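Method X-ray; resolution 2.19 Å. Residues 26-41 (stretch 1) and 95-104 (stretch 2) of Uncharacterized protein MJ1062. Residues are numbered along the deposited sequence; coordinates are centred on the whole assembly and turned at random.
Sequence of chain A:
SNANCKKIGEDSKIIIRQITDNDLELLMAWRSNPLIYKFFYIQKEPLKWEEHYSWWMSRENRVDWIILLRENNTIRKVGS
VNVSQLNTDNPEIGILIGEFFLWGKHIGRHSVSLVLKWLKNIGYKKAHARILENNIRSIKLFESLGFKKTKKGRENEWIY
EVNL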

ATOM      1  N   LEU A  26       2.490  -2.638   4.412  1.00 14.36           N
ATOM      2  CA  LEU A  26       2.790  -1.845   3.230  1.00 14.59           C
ATOM      3  C   LEU A  26       3.029  -2.765   2.026  1.00 15.05           C
ATOM      4  O   LEU A  26       2.470  -2.539   0.951  1.00 14.72           O
ATOM      5  CB  LEU A  26       4.000  -0.956   3.463  1.00 13.28           C
ATOM      6  CG  LEU A  26       4.605  -0.248   2.262  1.00 13.64           C
ATOM      7  CD1 LEU A  26       3.568   0.637   1.600  1.00 11.25           C
ATOM      8  CD2 LEU A  26       5.792   0.633   2.754  1.00 13.13           C
ATOM      9  N   LEU A  27       3.850  -3.793   2.228  1.00 15.64           N
ATOM     10  CA  LEU A  27       4.036  -4.825   1.215  1.00 17.65           C
ATOM     11  C   LEU A  27       2.709  -5.450   0.801  1.00 17.35           C
ATOM     12  O   LEU A  27       2.424  -5.569  -0.397  1.00 19.00           O
ATOM     13  CB  LEU A  27       5.045  -5.886   1.658  1.00 17.55           C
ATOM     14  CG  LEU A  27       5.347  -6.946   0.569  1.00 22.06           C
ATOM     15  CD1 LEU A  27       6.123  -6.391  -0.675  1.00 22.53           C
ATOM     16  CD2 LEU A  27       6.049  -8.214   1.139  1.00 23.47           C
HETATM   17  N   MSE A  28       1.870  -5.828   1.752  1.00 17.28           N
HETATM   18  CA  MSE A  28       0.551  -6.364   1.347  1.00 17.86           C
HETATM   19  C   MSE A  28      -0.261  -5.326   0.554  1.00 17.02           C
HETATM   20  O   MSE A  28      -0.954  -5.674  -0.383  1.00 17.55           O
HETATM   21  CB  MSE A  28      -0.262  -6.853   2.539  1.00 17.78           C
HETATM   22  CG  MSE A  28      -1.563  -7.498   2.128  1.00 21.00           C
HETATM   23 SE   MSE A  28      -2.537  -8.205   3.678  0.80 33.03          SE
HETATM   24  CE  MSE A  28      -2.543  -6.581   4.749  1.00 26.37           C
ATOM     25  N   ALA A  29      -0.178  -4.062   0.935  1.00 16.35           N
ATOM     26  CA  ALA A  29      -0.944  -3.019   0.260  1.00 16.85           C
ATOM     27  C   ALA A  29      -0.556  -2.842  -1.221  1.00 17.00           C
ATOM     28  O   ALA A  29      -1.420  -2.652  -2.092  1.00 16.63           O
ATOM     29  CB  ALA A  29      -0.844  -1.706   1.006  1.00 16.48           C
ATOM     30  N   TRP A  30       0.732  -2.941  -1.501  1.00 16.35           N
ATOM     31  CA  TRP A  30       1.195  -2.963  -2.878  1.00 15.89           C
ATOM     32  C   TRP A  30       0.697  -4.197  -3.652  1.00 16.00           C
ATOM     33  O   TRP A  30       0.212  -4.076  -4.764  1.00 15.70           O
ATOM     34  CB  TRP A  30       2.705  -2.947  -2.901  1.00 14.79           C
ATOM     35  CG  TRP A  30       3.314  -1.654  -2.473  1.00 14.10           C
ATOM     36  CD1 TRP A  30       2.792  -0.378  -2.622  1.00 11.24           C
ATOM     37  CD2 TRP A  30       4.594  -1.504  -1.853  1.00 10.02           C
ATOM     38  NE1 TRP A  30       3.691   0.556  -2.124  1.00 12.25           N
ATOM     39  CE2 TRP A  30       4.802  -0.113  -1.648  1.00 10.88           C
ATOM     40  CE3 TRP A  30       5.595  -2.413  -1.467  1.00  9.11           C
ATOM     41  CZ2 TRP A  30       5.978   0.388  -1.060  1.00  7.63           C
ATOM     42  CZ3 TRP A  30       6.750  -1.918  -0.871  1.00 11.58           C
ATOM     43  CH2 TRP A  30       6.936  -0.511  -0.689  1.00  7.50           C
ATOM     44  N   ARG A  31       0.820  -5.376  -3.068  1.00 15.52           N
ATOM     45  CA  ARG A  31       0.401  -6.609  -3.757  1.00 16.51           C
ATOM     46  C   ARG A  31      -1.103  -6.798  -3.911  1.00 15.86           C
ATOM     47  O   ARG A  31      -1.544  -7.736  -4.602  1.00 16.56           O
ATOM     48  CB  ARG A  31       0.983  -7.840  -3.035  1.00 16.56           C
ATOM     49  CG  ARG A  31       2.506  -7.817  -2.993  1.00 19.32           C
ATOM     50  CD  ARG A  31       3.060  -9.174  -2.561  1.00 26.84           C
ATOM     51  NE  ARG A  31       3.453  -9.985  -3.720  1.00 32.51           N
ATOM     52  CZ  ARG A  31       2.671 -10.859  -4.347  1.00 33.93           C
ATOM     53  NH1 ARG A  31       3.156 -11.520  -5.395  1.00 34.41           N
ATOM     54  NH2 ARG A  31       1.415 -11.078  -3.936  1.00 34.10           N
ATOM     55  N   SER A  32      -1.879  -5.983  -3.204  1.00 14.81           N
ATOM     56  CA  SER A  32      -3.334  -6.061  -3.240  1.00 14.80           C
ATOM     57  C   SER A  32      -3.872  -5.022  -4.197  1.00 14.46           C
ATOM     58  O   SER A  32      -5.063  -4.863  -4.324  1.00 15.47           O
ATOM     59  CB  SER A  32      -3.938  -5.884  -1.844  1.00 15.33           C
ATOM     60  OG  SER A  32      -3.413  -6.854  -0.932  1.00 16.17           O
ATOM     61  N   ASN A  33      -2.984  -4.313  -4.879  1.00 14.38           N
ATOM     62  CA  ASN A  33      -3.407  -3.364  -5.877  1.00 14.27           C
ATOM     63  C   ASN A  33      -3.564  -4.064  -7.236  1.00 14.64           C
ATOM     64  O   ASN A  33      -2.581  -4.565  -7.772  1.00 14.21           O
ATOM     65  CB  ASN A  33      -2.391  -2.223  -5.943  1.00 14.23           C
ATOM     66  CG  ASN A  33      -2.930  -1.016  -6.660  1.00 14.31           C
ATOM     67  OD1 ASN A  33      -3.573  -1.133  -7.682  1.00 12.66           O
ATOM     68  ND2 ASN A  33      -2.639   0.159  -6.137  1.00 15.38           N
ATOM     69  N   PRO A  34      -4.808  -4.121  -7.778  1.00 15.24           N
ATOM     70  CA  PRO A  34      -5.131  -4.748  -9.061  1.00 15.89           C
ATOM     71  C   PRO A  34      -4.278  -4.263 -10.221  1.00 16.69           C
ATOM     72  O   PRO A  34      -4.121  -4.995 -11.203  1.00 16.57           O
ATOM     73  CB  PRO A  34      -6.592  -4.332  -9.305  1.00 16.12           C
ATOM     74  CG  PRO A  34      -7.121  -4.028  -7.969  1.00 15.83           C
ATOM     75  CD  PRO A  34      -5.997  -3.484  -7.176  1.00 15.04           C
ATOM     76  N   LEU A  35      -3.764  -3.033 -10.109  1.00 16.39           N
ATOM     77  CA  LEU A  35      -2.897  -2.427 -11.110  1.00 17.05           C
ATOM     78  C   LEU A  35      -1.520  -3.092 -11.103  1.00 16.78           C
ATOM     79  O   LEU A  35      -0.750  -2.964 -12.054  1.00 15.71           O
ATOM     80  CB  LEU A  35      -2.727  -0.918 -10.802  1.00 16.80           C
ATOM     81  CG  LEU A  35      -3.608   0.172 -11.401  1.00 19.58           C
ATOM     82  CD1 LEU A  35      -4.933  -0.317 -12.014  1.00 19.75           C
ATOM     83  CD2 LEU A  35      -3.813   1.254 -10.354  1.00 20.68           C
ATOM     84  N   ILE A  36      -1.215  -3.754  -9.997  1.00 17.22           N
ATOM     85  CA  ILE A  36       0.009  -4.500  -9.834  1.00 17.95           C
ATOM     86  C   ILE A  36      -0.239  -5.995 -10.008  1.00 18.41           C
ATOM     87  O   ILE A  36       0.509  -6.658 -10.732  1.00 19.03           O
ATOM     88  CB  ILE A  36       0.669  -4.209  -8.469  1.00 18.74           C
ATOM     89  CG1 ILE A  36       1.166  -2.756  -8.453  1.00 19.19           C
ATOM     90  CG2 ILE A  36       1.867  -5.129  -8.234  1.00 18.04           C
ATOM     91  CD1 ILE A  36       1.786  -2.294  -7.150  1.00 19.32           C
ATOM     92  N   TYR A  37      -1.302  -6.531  -9.399  1.00 18.03           N
ATOM     93  CA  TYR A  37      -1.455  -7.971  -9.401  1.00 17.88           C
ATOM     94  C   TYR A  37      -1.976  -8.511 -10.731  1.00 17.75           C
ATOM     95  O   TYR A  37      -2.104  -9.725 -10.919  1.00 18.01           O
ATOM     96  CB  TYR A  37      -2.181  -8.496  -8.145  1.00 17.72           C
ATOM     97  CG  TYR A  37      -3.658  -8.155  -7.953  1.00 17.71           C
ATOM     98  CD1 TYR A  37      -4.084  -7.380  -6.868  1.00 15.81           C
ATOM     99  CD2 TYR A  37      -4.631  -8.674  -8.803  1.00 17.79           C
ATOM    100  CE1 TYR A  37      -5.456  -7.110  -6.666  1.00 15.93           C
ATOM    101  CE2 TYR A  37      -5.992  -8.411  -8.605  1.00 17.41           C
ATOM    102  CZ  TYR A  37      -6.397  -7.631  -7.538  1.00 15.51           C
ATOM    103  OH  TYR A  37      -7.753  -7.382  -7.374  1.00 15.37           O
ATOM    104  N   LYS A  38      -2.278  -7.586 -11.643  1.00 17.59           N
ATOM    105  CA  LYS A  38      -2.406  -7.839 -13.084  1.00 18.06           C
ATOM    106  C   LYS A  38      -1.256  -8.679 -13.626  1.00 17.61           C
ATOM    107  O   LYS A  38      -1.403  -9.388 -14.611  1.00 17.99           O
ATOM    108  CB  LYS A  38      -2.164  -6.525 -13.812  1.00 19.12           C
ATOM    109  CG  LYS A  38      -3.275  -5.789 -14.339  1.00 20.34           C
ATOM    110  CD  LYS A  38      -2.638  -4.609 -15.068  1.00 22.21           C
ATOM    111  CE  LYS A  38      -2.167  -5.029 -16.470  1.00 20.60           C
ATOM    112  NZ  LYS A  38      -3.105  -4.569 -17.503  1.00 21.01           N
ATOM    113  N   PHE A  39      -0.083  -8.466 -13.041  1.00 17.12           N
ATOM    114  CA  PHE A  39       1.159  -9.063 -13.497  1.00 16.48           C
ATOM    115  C   PHE A  39       1.572 -10.323 -12.712  1.00 16.28           C
ATOM    116  O   PHE A  39       2.651 -10.864 -12.948  1.00 17.40           O
ATOM    117  CB  PHE A  39       2.277  -7.979 -13.539  1.00 16.02           C
ATOM    118  CG  PHE A  39       1.917  -6.757 -14.387  1.00 12.91           C
ATOM    119  CD1 PHE A  39       1.539  -6.903 -15.710  1.00 11.77           C
ATOM    120  CD2 PHE A  39       1.967  -5.463 -13.848  1.00 13.47           C
ATOM    121  CE1 PHE A  39       1.202  -5.801 -16.514  1.00 10.14           C
ATOM    122  CE2 PHE A  39       1.625  -4.337 -14.633  1.00 15.19           C
ATOM    123  CZ  PHE A  39       1.228  -4.523 -15.990  1.00  9.67           C
ATOM    124  N   PHE A  40       0.706 -10.817 -11.826  1.00 16.21           N
ATOM    125  CA  PHE A  40       1.030 -11.935 -10.939  1.00 16.43           C
ATOM    126  C   PHE A  40       0.238 -13.163 -11.379  1.00 16.94           C
ATOM    127  O   PHE A  40      -0.978 -13.068 -11.588  1.00 16.16           O
ATOM    128  CB  PHE A  40       0.637 -11.629  -9.485  1.00 16.34           C
ATOM    129  CG  PHE A  40       1.460 -10.557  -8.828  1.00 18.15           C
ATOM    130  CD1 PHE A  40       1.041 -10.006  -7.616  1.00 19.85           C
ATOM    131  CD2 PHE A  40       2.624 -10.085  -9.406  1.00 18.63           C
ATOM    132  CE1 PHE A  40       1.760  -9.027  -6.995  1.00 20.61           C
ATOM    133  CE2 PHE A  40       3.375  -9.102  -8.770  1.00 22.36           C
ATOM    134  CZ  PHE A  40       2.937  -8.570  -7.568  1.00 22.38           C
ATOM    135  N   TYR A  41       0.929 -14.293 -11.509  1.00 17.01           N
ATOM    136  CA  TYR A  41       0.315 -15.557 -11.908  1.00 17.96           C
ATOM    137  C   TYR A  41      -1.005 -15.807 -11.139  1.00 19.34           C
ATOM    138  O   TYR A  41      -1.032 -15.821  -9.904  1.00 20.10           O
ATOM    139  CB  TYR A  41       1.316 -16.727 -11.771  1.00 17.32           C
ATOM    140  CG  TYR A  41       0.766 -18.057 -12.252  1.00 17.92           C
ATOM    141  CD1 TYR A  41       0.477 -18.263 -13.600  1.00 16.92           C
ATOM    142  CD2 TYR A  41       0.516 -19.088 -11.364  1.00 16.79           C
ATOM    143  CE1 TYR A  41      -0.045 -19.450 -14.047  1.00 18.92           C
ATOM    144  CE2 TYR A  41       0.006 -20.312 -11.811  1.00 20.40           C
ATOM    145  CZ  TYR A  41      -0.273 -20.473 -13.153  1.00 20.55           C
ATOM    146  OH  TYR A  41      -0.795 -21.643 -13.627  1.00 23.38           O
ATOM    147  N   ILE A  95      10.628  -8.558  -8.236  1.00 18.53           N
ATOM    148  CA  ILE A  95      10.707  -7.109  -8.032  1.00 19.41           C
ATOM    149  C   ILE A  95       9.305  -6.510  -8.153  1.00 20.02           C
ATOM    150  O   ILE A  95       8.499  -6.965  -8.963  1.00 20.07           O
ATOM    151  CB  ILE A  95      11.729  -6.423  -9.048  1.00 19.93           C
ATOM    152  CG1 ILE A  95      11.727  -4.894  -8.969  1.00 20.50           C
ATOM    153  CG2 ILE A  95      11.409  -6.803 -10.510  1.00 19.59           C
ATOM    154  CD1 ILE A  95      12.857  -4.330  -8.128  1.00 26.11           C
ATOM    155  N   LEU A  96       9.042  -5.463  -7.379  1.00 20.45           N
ATOM    156  CA  LEU A  96       7.769  -4.776  -7.395  1.00 21.39           C
ATOM    157  C   LEU A  96       8.060  -3.340  -6.992  1.00 21.10           C
ATOM    158  O   LEU A  96       8.675  -3.126  -5.970  1.00 22.02           O
ATOM    159  CB  LEU A  96       6.880  -5.444  -6.355  1.00 21.79           C
ATOM    160  CG  LEU A  96       5.528  -4.968  -5.858  1.00 24.00           C
ATOM    161  CD1 LEU A  96       5.051  -6.023  -4.830  1.00 23.74           C
ATOM    162  CD2 LEU A  96       5.557  -3.620  -5.183  1.00 26.69           C
ATOM    163  N   ILE A  97       7.691  -2.373  -7.827  1.00 20.52           N
ATOM    164  CA  ILE A  97       7.724  -0.974  -7.447  1.00 20.36           C
ATOM    165  C   ILE A  97       6.270  -0.607  -7.132  1.00 21.00           C
ATOM    166  O   ILE A  97       5.406  -0.685  -8.009  1.00 19.72           O
ATOM    167  CB  ILE A  97       8.337  -0.061  -8.567  1.00 20.65           C
ATOM    168  CG1 ILE A  97       9.776  -0.498  -8.910  1.00 19.13           C
ATOM    169  CG2 ILE A  97       8.234   1.450  -8.210  1.00 19.63           C
ATOM    170  CD1 ILE A  97      10.794  -0.280  -7.754  1.00 20.14           C
ATOM    171  N   GLY A  98       6.025  -0.235  -5.864  1.00 20.92           N
ATOM    172  CA  GLY A  98       4.707   0.144  -5.384  1.00 20.64           C
ATOM    173  C   GLY A  98       4.158   1.497  -5.829  1.00 20.52           C
ATOM    174  O   GLY A  98       2.966   1.599  -6.056  1.00 20.64           O
ATOM    175  N   GLU A  99       4.990   2.535  -5.958  1.00 20.09           N
ATOM    176  CA  GLU A  99       4.495   3.832  -6.448  1.00 19.83           C
ATOM    177  C   GLU A  99       4.439   3.775  -7.938  1.00 19.81           C
ATOM    178  O   GLU A  99       5.453   3.463  -8.554  1.00 20.58           O
ATOM    179  CB  GLU A  99       5.420   5.009  -6.098  1.00 19.46           C
ATOM    180  CG  GLU A  99       5.773   5.118  -4.674  1.00 19.29           C
ATOM    181  CD  GLU A  99       6.381   6.468  -4.284  1.00 17.32           C
ATOM    182  OE1 GLU A  99       6.783   6.563  -3.114  1.00 18.39           O
ATOM    183  OE2 GLU A  99       6.459   7.418  -5.105  1.00 16.45           O
ATOM    184  N   PHE A 100       3.300   4.168  -8.517  1.00 20.35           N
ATOM    185  CA  PHE A 100       3.012   3.966  -9.948  1.00 21.16           C
ATOM    186  C   PHE A 100       3.651   4.937 -10.918  1.00 21.06           C
ATOM    187  O   PHE A 100       3.919   4.575 -12.066  1.00 21.83           O
ATOM    188  CB  PHE A 100       1.507   3.973 -10.197  1.00 21.12           C
ATOM    189  CG  PHE A 100       0.800   2.874  -9.505  1.00 24.31           C
ATOM    190  CD1 PHE A 100       0.434   1.732 -10.207  1.00 24.57           C
ATOM    191  CD2 PHE A 100       0.528   2.958  -8.132  1.00 25.25           C
ATOM    192  CE1 PHE A 100      -0.226   0.690  -9.559  1.00 28.97           C
ATOM    193  CE2 PHE A 100      -0.133   1.937  -7.482  1.00 27.85           C
ATOM    194  CZ  PHE A 100      -0.505   0.787  -8.188  1.00 28.53           C
ATOM    195  N   PHE A 101       3.851   6.170 -10.486  1.00 20.83           N
ATOM    196  CA  PHE A 101       4.398   7.197 -11.374  1.00 21.06           C
ATOM    197  C   PHE A 101       5.925   7.283 -11.258  1.00 21.72           C
ATOM    198  O   PHE A 101       6.527   8.287 -11.625  1.00 21.99           O
ATOM    199  CB  PHE A 101       3.707   8.541 -11.132  1.00 20.06           C
ATOM    200  CG  PHE A 101       2.283   8.576 -11.620  1.00 19.39           C
ATOM    201  CD1 PHE A 101       1.997   8.834 -12.973  1.00 19.79           C
ATOM    202  CD2 PHE A 101       1.221   8.345 -10.748  1.00 16.65           C
ATOM    203  CE1 PHE A 101       0.665   8.875 -13.446  1.00 18.39           C
ATOM    204  CE2 PHE A 101      -0.114   8.381 -11.212  1.00 16.72           C
ATOM    205  CZ  PHE A 101      -0.390   8.650 -12.562  1.00 17.97           C
ATOM    206  N   LEU A 102       6.512   6.214 -10.732  1.00 22.84           N
ATOM    207  CA  LEU A 102       7.953   5.986 -10.690  1.00 25.24           C
ATOM    208  C   LEU A 102       8.367   4.978 -11.755  1.00 27.06           C
ATOM    209  O   LEU A 102       9.506   5.004 -12.226  1.00 27.94           O
ATOM    210  CB  LEU A 102       8.370   5.393  -9.337  1.00 24.55           C
ATOM    211  CG  LEU A 102       8.374   6.318  -8.122  1.00 24.16           C
ATOM    212  CD1 LEU A 102       9.005   5.601  -6.908  1.00 23.44           C
ATOM    213  CD2 LEU A 102       9.096   7.591  -8.422  1.00 21.64           C
ATOM    214  N   TRP A 103       7.446   4.068 -12.091  1.00 28.57           N
ATOM    215  CA  TRP A 103       7.631   3.113 -13.176  1.00 29.42           C
ATOM    216  C   TRP A 103       8.227   3.800 -14.391  1.00 28.87           C
ATOM    217  O   TRP A 103       7.882   4.936 -14.701  1.00 28.65           O
ATOM    218  CB  TRP A 103       6.305   2.419 -13.544  1.00 30.23           C
ATOM    219  CG  TRP A 103       5.728   1.517 -12.451  1.00 31.32           C
ATOM    220  CD1 TRP A 103       6.126   1.443 -11.157  1.00 33.32           C
ATOM    221  CD2 TRP A 103       4.596   0.623 -12.576  1.00 34.09           C
ATOM    222  NE1 TRP A 103       5.358   0.515 -10.472  1.00 34.58           N
ATOM    223  CE2 TRP A 103       4.409   0.006 -11.319  1.00 33.81           C
ATOM    224  CE3 TRP A 103       3.755   0.257 -13.644  1.00 34.16           C
ATOM    225  CZ2 TRP A 103       3.402  -0.950 -11.087  1.00 34.77           C
ATOM    226  CZ3 TRP A 103       2.751  -0.693 -13.410  1.00 35.83           C
ATOM    227  CH2 TRP A 103       2.578  -1.278 -12.138  1.00 34.31           C
ATOM    228  N   GLY A 104       9.151   3.106 -15.046  1.00 28.89           N
ATOM    229  CA  GLY A 104       9.849   3.640 -16.212  1.00 29.00           C
ATOM    230  C   GLY A 104      10.954   4.633 -15.869  1.00 29.01           C
ATOM    231  O   GLY A 104      11.346   5.413 -16.723  1.00 29.18           O
TER

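The most unusual feature of this contact is a glycine CA over the face of a tryptophan ring. Gly 98 CA sits 3.4 Å from the centroid of the five-membered ring of Trp 30, only 14° off the ring normal, a CH-pi interaction over the face. Such closeness demands the absence of a side chain: an ideal CB on Gly 98 would lie 2.1 Å from Trp 30 NE1, a clash. Trp 30 CA and Gly 98 CA are 5.3 Å apart.

No hydrogen bond crosses between the stretches; packing does the work, burying 497 Å² in total. Leu 96, on the strand that runs nearly perpendicular to the helix, gives up the most area. Its CB points toward the first stretch, and its extended side chain (t, t) places Leu 96 CD2 3.7 Å from Trp 30 CB and Leu 96 CD1 3.6 Å from Arg 31 CG. Arginine suits this position because its aliphatic portion can pack against leucine while NE and NH1 are satisfied elsewhere in the structure. Phe 40 brings the edge of its ring to the same leucine, Phe 40 CZ to Leu 96 CD1 at 4.3 Å.

Beyond the helix, Ile 36 packs against two aromatic rings; its end comes nearer to the second stretch (m, t rotamer) and offers branched apolar surface: Ile 36 CG1 lies 3.9 Å from both Phe 100 CE1 and Trp 103 CZ2. Phe 100 also meets Leu 35, whose CB is 3.2 Å from Phe 100 CE1, and its ring edge faces Asn 33, with Asn 33 ND2 3.0 Å from Phe 100 CZ. Asn 33 is well chosen for an N-cap, since its OD1 accepts from Leu 35 N at 3.1 Å, a capping bond. Trp 103 is anchored within its own stretch by NE1 donating to Ile 97 O at 2.7 Å, which leaves its broad apolar ring to pack against Ile 36 and Phe 39.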